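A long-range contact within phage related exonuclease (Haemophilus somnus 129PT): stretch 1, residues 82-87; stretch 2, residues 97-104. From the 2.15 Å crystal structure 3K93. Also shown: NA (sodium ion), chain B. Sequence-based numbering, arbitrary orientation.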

ATOM      1  N   ALA A  82     -16.361  25.016  30.657  1.00 22.96           N
ATOM      2  CA  ALA A  82     -17.569  24.928  29.840  1.00 22.97           C
ATOM      3  C   ALA A  82     -17.154  25.329  28.449  1.00 22.99           C
ATOM      4  O   ALA A  82     -16.920  26.485  28.207  1.00 23.72           O
ATOM      5  CB  ALA A  82     -18.621  25.893  30.355  1.00 22.66           C
ATOM      6  N   LEU A  83     -17.046  24.370  27.541  1.00 23.17           N
ATOM      7  CA  LEU A  83     -16.570  24.628  26.169  1.00 22.90           C
ATOM      8  C   LEU A  83     -17.699  24.501  25.148  1.00 23.17           C
ATOM      9  O   LEU A  83     -18.602  23.691  25.328  1.00 23.92           O
ATOM     10  CB  LEU A  83     -15.447  23.644  25.832  1.00 22.09           C
ATOM     11  CG  LEU A  83     -14.219  23.697  26.747  1.00 21.03           C
ATOM     12  CD1 LEU A  83     -13.149  22.687  26.300  1.00 19.42           C
ATOM     13  CD2 LEU A  83     -13.659  25.110  26.826  1.00 18.52           C
ATOM     14  N   LYS A  84     -17.639  25.293  24.077  1.00 23.26           N
ATOM     15  CA  LYS A  84     -18.595  25.190  22.957  1.00 23.15           C
ATOM     16  C   LYS A  84     -17.832  25.008  21.624  1.00 22.25           C
ATOM     17  O   LYS A  84     -16.694  25.443  21.487  1.00 21.47           O
ATOM     18  CB  LYS A  84     -19.495  26.443  22.879  1.00 22.95           C
ATOM     19  CG  LYS A  84     -20.473  26.642  24.060  1.00 24.86           C
ATOM     20  N   LYS A  85     -18.478  24.367  20.654  1.00 22.00           N
ATOM     21  CA  LYS A  85     -17.959  24.271  19.301  1.00 21.81           C
ATOM     22  C   LYS A  85     -17.797  25.682  18.722  1.00 22.10           C
ATOM     23  O   LYS A  85     -18.757  26.446  18.671  1.00 22.25           O
ATOM     24  CB  LYS A  85     -18.920  23.446  18.429  1.00 21.85           C
ATOM     25  CG  LYS A  85     -18.527  23.312  16.892  1.00 23.54           C
ATOM     26  CD  LYS A  85     -17.207  22.541  16.643  1.00 23.64           C
ATOM     27  CE  LYS A  85     -16.798  22.464  15.119  1.00 24.01           C
ATOM     28  NZ  LYS A  85     -16.089  23.682  14.502  1.00 21.15           N
ATOM     29  N   ASN A  86     -16.576  26.034  18.322  1.00 22.32           N
ATOM     30  CA  ASN A  86     -16.326  27.240  17.516  1.00 22.30           C
ATOM     31  C   ASN A  86     -17.025  27.148  16.151  1.00 22.25           C
ATOM     32  O   ASN A  86     -16.936  26.135  15.478  1.00 22.34           O
ATOM     33  CB  ASN A  86     -14.824  27.419  17.266  1.00 22.63           C
ATOM     34  CG  ASN A  86     -14.550  28.306  16.055  1.00 22.50           C
ATOM     35  OD1 ASN A  86     -14.763  29.486  16.134  1.00 23.47           O
ATOM     36  ND2 ASN A  86     -14.139  27.715  14.910  1.00 21.58           N
ATOM     37  N   THR A  87     -17.670  28.216  15.713  1.00 22.48           N
ATOM     38  CA  THR A  87     -18.404  28.155  14.463  1.00 22.77           C
ATOM     39  C   THR A  87     -17.891  29.114  13.417  1.00 22.83           C
ATOM     40  O   THR A  87     -18.539  29.278  12.398  1.00 23.11           O
ATOM     41  CB  THR A  87     -19.908  28.425  14.667  1.00 23.15           C
ATOM     42  OG1 THR A  87     -20.094  29.753  15.174  1.00 22.58           O
ATOM     43  CG2 THR A  87     -20.529  27.369  15.630  1.00 24.41           C
ATOM     44  N   GLY A  97      -9.214  28.044   8.097  1.00 10.46           N
ATOM     45  CA  GLY A  97      -9.386  27.076   9.139  1.00 11.17           C
ATOM     46  C   GLY A  97     -10.627  27.331   9.960  1.00 12.03           C
ATOM     47  O   GLY A  97     -11.051  28.468  10.108  1.00 12.46           O
ATOM     48  N   GLU A  98     -11.205  26.251  10.464  1.00 12.60           N
ATOM     49  CA  GLU A  98     -12.268  26.294  11.428  1.00 13.83           C
ATOM     50  C   GLU A  98     -11.881  25.323  12.516  1.00 13.36           C
ATOM     51  O   GLU A  98     -11.952  24.157  12.311  1.00 13.65           O
ATOM     52  CB  GLU A  98     -13.579  25.849  10.797  1.00 14.50           C
ATOM     53  CG  GLU A  98     -14.711  25.785  11.809  1.00 18.44           C
ATOM     54  CD  GLU A  98     -16.034  25.408  11.213  1.00 22.00           C
ATOM     55  OE1 GLU A  98     -16.468  26.049  10.254  1.00 23.96           O
ATOM     56  OE2 GLU A  98     -16.631  24.447  11.719  1.00 28.15           O
ATOM     57  N   CYS A  99     -11.444  25.818  13.663  1.00 13.83           N
ATOM     58  CA  CYS A  99     -11.037  24.978  14.775  1.00 14.45           C
ATOM     59  C   CYS A  99     -12.272  24.486  15.499  1.00 14.65           C
ATOM     60  O   CYS A  99     -13.383  24.971  15.243  1.00 14.73           O
ATOM     61  CB  CYS A  99     -10.101  25.737  15.717  1.00 14.02           C
ATOM     62  SG  CYS A  99     -10.849  27.113  16.624  1.00 18.23           S
ATOM     63  N   ASP A 100     -12.090  23.482  16.355  1.00 14.90           N
ATOM     64  CA  ASP A 100     -13.189  22.930  17.151  1.00 15.42           C
ATOM     65  C   ASP A 100     -13.481  23.826  18.325  1.00 15.50           C
ATOM     66  O   ASP A 100     -14.625  24.248  18.516  1.00 15.80           O
ATOM     67  CB  ASP A 100     -12.848  21.537  17.683  1.00 15.89           C
ATOM     68  CG  ASP A 100     -12.709  20.499  16.571  1.00 18.18           C
ATOM     69  OD1 ASP A 100     -13.474  20.643  15.576  1.00 18.06           O
ATOM     70  OD2 ASP A 100     -11.824  19.564  16.676  1.00 16.33           O
ATOM     71  N   ILE A 101     -12.453  24.094  19.131  1.00 15.65           N
ATOM     72  CA  ILE A 101     -12.593  24.880  20.359  1.00 15.89           C
ATOM     73  C   ILE A 101     -11.521  25.957  20.447  1.00 15.84           C
ATOM     74  O   ILE A 101     -10.344  25.699  20.219  1.00 15.82           O
ATOM     75  CB  ILE A 101     -12.498  23.993  21.608  1.00 15.85           C
ATOM     76  CG1 ILE A 101     -13.345  22.705  21.437  1.00 16.52           C
ATOM     77  CG2 ILE A 101     -12.933  24.775  22.855  1.00 15.60           C
ATOM     78  CD1 ILE A 101     -13.210  21.664  22.563  1.00 15.04           C
ATOM     79  N   TYR A 102     -11.950  27.175  20.767  1.00 16.17           N
ATOM     80  CA  TYR A 102     -11.059  28.306  21.000  1.00 16.34           C
ATOM     81  C   TYR A 102     -11.283  28.739  22.435  1.00 16.27           C
ATOM     82  O   TYR A 102     -12.409  28.974  22.808  1.00 15.78           O
ATOM     83  CB  TYR A 102     -11.408  29.457  20.042  1.00 16.21           C
ATOM     84  CG  TYR A 102     -10.729  30.785  20.325  1.00 16.48           C
ATOM     85  CD1 TYR A 102      -9.373  30.858  20.622  1.00 16.63           C
ATOM     86  CD2 TYR A 102     -11.442  31.996  20.232  1.00 17.97           C
ATOM     87  CE1 TYR A 102      -8.738  32.095  20.852  1.00 15.72           C
ATOM     88  CE2 TYR A 102     -10.797  33.249  20.457  1.00 16.54           C
ATOM     89  CZ  TYR A 102      -9.453  33.268  20.771  1.00 15.77           C
ATOM     90  OH  TYR A 102      -8.810  34.450  21.003  1.00 15.30           O
ATOM     91  N   VAL A 103     -10.211  28.816  23.227  1.00 16.78           N
ATOM     92  CA  VAL A 103     -10.287  29.268  24.644  1.00 17.17           C
ATOM     93  C   VAL A 103      -9.390  30.524  24.777  1.00 18.19           C
ATOM     94  O   VAL A 103      -8.173  30.405  25.045  1.00 18.64           O
ATOM     95  CB  VAL A 103      -9.840  28.129  25.637  1.00 17.46           C
ATOM     96  CG1 VAL A 103     -10.183  28.489  27.089  1.00 15.26           C
ATOM     97  CG2 VAL A 103     -10.494  26.803  25.251  1.00 15.39           C
ATOM     98  N   PRO A 104      -9.969  31.728  24.533  1.00 18.42           N
ATOM     99  CA  PRO A 104      -9.164  32.950  24.539  1.00 19.38           C
ATOM    100  C   PRO A 104      -8.522  33.242  25.915  1.00 19.99           C
ATOM    101  O   PRO A 104      -7.381  33.707  25.984  1.00 20.01           O
ATOM    102  CB  PRO A 104     -10.185  34.044  24.174  1.00 19.31           C
ATOM    103  CG  PRO A 104     -11.499  33.467  24.528  1.00 18.99           C
ATOM    104  CD  PRO A 104     -11.393  32.019  24.280  1.00 18.13           C
TER
HETATM  105 NA    NA B 223     -11.330  17.791  15.082  1.00 34.38          NA
HETATM  106  O   HOH W   1     -14.808  27.438  21.130  1.00 13.24           O
HETATM  107  O   HOH W   2     -13.976  17.881  15.042  1.00 34.50           O
HETATM  108  O   HOH W   3     -10.342  19.348  13.204  1.00 34.61           O
HETATM  109  O   HOH W   4     -11.062  16.165  13.445  1.00 22.96           O

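The rule of this contact is that backbone carbonyls of one stretch are paid for by nitrogens of the other. The two segments run roughly antiparallel, their end-to-end directions 151° apart, yet only one direct backbone hydrogen bond joins them: Asn86 N donates to Asp100 O at 2.7 Å, with a nearly straight N-H...O angle of 161°. Asp100 O also receives a CA-H...O contact from Lys85 CA at 3.4 Å.

Cys99 O takes two side-chain donors. Asn86, whose CA-to-CB bond points toward the other stretch, delivers ND2 to Cys99 O at 2.9 Å and 165°; Lys85 NZ reaches Cys99 O at 3.1 Å. Lys85 starts out pointing away, but its chain, extended at chi1 and chi3 and turned at chi2 and chi4, brings the ammonium back. There Lys85 NZ also forms a salt bridge with Glu98 OE2 at 2.9 Å and donates to Asn86 O of its own stretch at 2.8 Å. Three acceptors thus match the three protons of an ammonium group, one of them carrying the countercharge.

Asp100 is occupied differently. Asp100 OD1 lies 4.2 Å from Lys85 NZ, beyond salt-bridge range, and accepts from water 2 at 2.9 Å. Asp100 OD2 binds the sodium ion at 2.4 Å, and water 2 is itself a ligand, so both carboxylate oxygens are tied to the metal site, one directly and one through water.

Farther along, in the strand, water replaces direct pairing: water 1 donates to Lys84 O at 2.8 Å and accepts from Tyr102 N at 2.9 Å, bridging the two backbones. The side chain of Leu83 closes this end with apolar contacts alone, packing CD1 on Ile101 CD1 and CD2 on Val103 CG2, both at 3.9 Å, and Leu83 CD2 also lies 4.1 Å from Ile101 CG2.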